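Melanin biosynthesis protein TyrA, putative (Shewanella oneidensis, PDB 2IIZ) binds heme b and probably acts as a peroxidase of the dye-decolorizing (DyP) type, using the heme iron to turn over peroxide. Local coordinates at residues D219-L222 / T223-I226. Residues are numbered along the deposited sequence; the frame is centred on the assembly and turned at random.
Sequences DKPL and TSHI. With HEM (protoporphyrin IX containing Fe), chain C.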
# COMPACT_ATOMS: atom_id res chain seq x y z
N ASP A 219 21.81 -27.92 -18.57
CA ASP A 219 20.53 -27.45 -19.13
C ASP A 219 20.29 -25.95 -18.98
O ASP A 219 19.52 -25.38 -19.76
CB ASP A 219 19.37 -28.23 -18.52
CG ASP A 219 19.46 -29.72 -18.82
OD1 ASP A 219 19.77 -30.08 -19.98
OD2 ASP A 219 19.23 -30.53 -17.91
N LYS A 220 20.93 -25.32 -17.98
CA LYS A 220 20.86 -23.86 -17.76
C LYS A 220 21.34 -23.10 -19.00
O LYS A 220 22.52 -23.24 -19.38
CB LYS A 220 21.72 -23.41 -16.56
CG LYS A 220 21.11 -23.59 -15.18
CD LYS A 220 22.08 -23.17 -14.06
CE LYS A 220 21.58 -23.60 -12.67
NZ LYS A 220 22.25 -22.88 -11.54
N PRO A 221 20.45 -22.30 -19.63
CA PRO A 221 20.89 -21.47 -20.75
C PRO A 221 21.82 -20.36 -20.29
O PRO A 221 21.63 -19.80 -19.20
CB PRO A 221 19.60 -20.91 -21.34
CG PRO A 221 18.47 -21.57 -20.62
CD PRO A 221 19.01 -22.13 -19.36
N LEU A 222 22.81 -20.04 -21.11
CA LEU A 222 23.80 -19.02 -20.76
C LEU A 222 23.18 -17.62 -20.57
O LEU A 222 23.80 -16.75 -19.97
CB LEU A 222 24.93 -18.99 -21.79
CG LEU A 222 26.07 -20.00 -21.52
CD1 LEU A 222 25.56 -21.43 -21.30
CD2 LEU A 222 27.10 -19.97 -22.66
N THR A 223 21.97 -17.43 -21.09
CA THR A 223 21.21 -16.18 -20.93
C THR A 223 20.22 -16.19 -19.79
O THR A 223 19.38 -15.28 -19.69
CB THR A 223 20.40 -15.90 -22.20
OG1 THR A 223 19.61 -17.06 -22.52
CG2 THR A 223 21.32 -15.55 -23.38
N SER A 224 20.27 -17.19 -18.91
CA SER A 224 19.26 -17.29 -17.84
C SER A 224 19.71 -16.53 -16.60
O SER A 224 20.90 -16.49 -16.30
CB SER A 224 19.01 -18.76 -17.48
OG SER A 224 20.19 -19.36 -17.01
N HIS A 225 18.75 -15.94 -15.88
CA HIS A 225 19.05 -15.15 -14.68
C HIS A 225 20.03 -15.82 -13.71
O HIS A 225 20.98 -15.19 -13.27
CB HIS A 225 17.77 -14.78 -13.91
CG HIS A 225 17.99 -13.75 -12.84
ND1 HIS A 225 18.82 -12.66 -13.01
CD2 HIS A 225 17.49 -13.65 -11.59
CE1 HIS A 225 18.82 -11.94 -11.91
NE2 HIS A 225 18.02 -12.51 -11.03
N ILE A 226 19.79 -17.09 -13.39
CA ILE A 226 20.55 -17.85 -12.36
C ILE A 226 21.95 -18.27 -12.85
O ILE A 226 22.86 -18.51 -12.03
CB ILE A 226 19.78 -19.16 -11.96
CG1 ILE A 226 18.36 -18.84 -11.52
CG2 ILE A 226 20.43 -19.89 -10.84
CD1 ILE A 226 18.27 -17.68 -10.63
CHA HEM C . 18.16 -15.66 -8.01
CHB HEM C . 14.44 -12.95 -9.47
CHC HEM C . 17.28 -9.12 -9.80
CHD HEM C . 20.86 -11.63 -7.83
C1A HEM C . 16.91 -15.27 -8.41
C2A HEM C . 15.76 -16.14 -8.56
C3A HEM C . 14.74 -15.37 -8.96
C4A HEM C . 15.21 -14.01 -9.07
CMA HEM C . 13.29 -15.81 -9.27
CAA HEM C . 15.76 -17.66 -8.29
CBA HEM C . 15.38 -17.99 -6.83
CGA HEM C . 16.54 -17.75 -5.89
O1A HEM C . 16.53 -16.75 -5.12
O2A HEM C . 17.51 -18.56 -5.90
C1B HEM C . 14.90 -11.69 -9.70
C2B HEM C . 14.09 -10.60 -10.20
C3B HEM C . 14.89 -9.53 -10.29
C4B HEM C . 16.20 -9.93 -9.85
CMB HEM C . 12.59 -10.74 -10.54
CAB HEM C . 14.57 -8.10 -10.76
CBB HEM C . 13.69 -7.88 -11.73
C1C HEM C . 18.50 -9.48 -9.32
C2C HEM C . 19.65 -8.62 -9.29
C3C HEM C . 20.65 -9.31 -8.74
C4C HEM C . 20.14 -10.63 -8.41
CMC HEM C . 19.62 -7.18 -9.82
CAC HEM C . 22.10 -8.86 -8.48
CBC HEM C . 22.59 -7.66 -8.80
C1D HEM C . 20.46 -12.93 -7.67
C2D HEM C . 21.27 -13.95 -7.05
C3D HEM C . 20.42 -15.21 -7.11
C4D HEM C . 19.20 -14.81 -7.76
CMD HEM C . 22.68 -13.78 -6.46
CAD HEM C . 20.77 -16.62 -6.60
CBD HEM C . 21.31 -17.41 -7.77
CGD HEM C . 21.97 -18.71 -7.34
O1D HEM C . 21.34 -19.79 -7.56
O2D HEM C . 23.10 -18.64 -6.79
NA HEM C . 16.54 -13.97 -8.74
NB HEM C . 16.19 -11.25 -9.49
NC HEM C . 18.81 -10.71 -8.77
ND HEM C . 19.26 -13.47 -8.08
FE HEM C . 17.73 -12.40 -8.97
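Pro221 and Ser224 close a type I beta turn that brings the chain into the short helix 225-228, the helix that carries the axial heme ligand in the C-terminal part of this DyP-type peroxidase. Pro221 O is gripped twice. Ser224 N donates the turn's backbone hydrogen bond to Pro221 O at 3.0 Å. The second bond comes from the hydroxyl, Ser224 OG donating to Pro221 O at 2.7 Å within the carbonyl plane. Ser224 occupies the N-cap position, and its OG stands between its own backbone N and carbonyl carbon (chi1 61°), which swings the hydroxyl back onto the turn. Its CB and OG also lie against the proline ring, with Pro221 CD 3.8 Å from Ser224 OG.

Lys220 runs beside this turn. Its CB passes Ser224 OG loosely; from CG onward the chain is extended, carrying NZ to the methyl CG2 of Ile226, 3.6 Å away, where the two side chains meet at a slant. The ammonium finds its charge partner in Glu214, through a salt bridge. Ile226 then passes the contact on to the cofactor: CG2 lies near propionate oxygen O1D of the heme, and CD1 comes to 3.3 Å from the meso carbon CHA.

The neighbouring His225 sends its side chain away from the turn. CG is anti to the backbone N (chi1 -169°), and the imidazole stands on the porphyrin at the iron. Asp285 OD2 takes a hydrogen bond from ND1, which, with the bond to iron, restrains the ring's rotation; Asp285 is thus a second-shell residue that positions the first-shell ligand. The other ring nitrogen, His225 NE2, coordinates the heme iron FE at 2.1 Å.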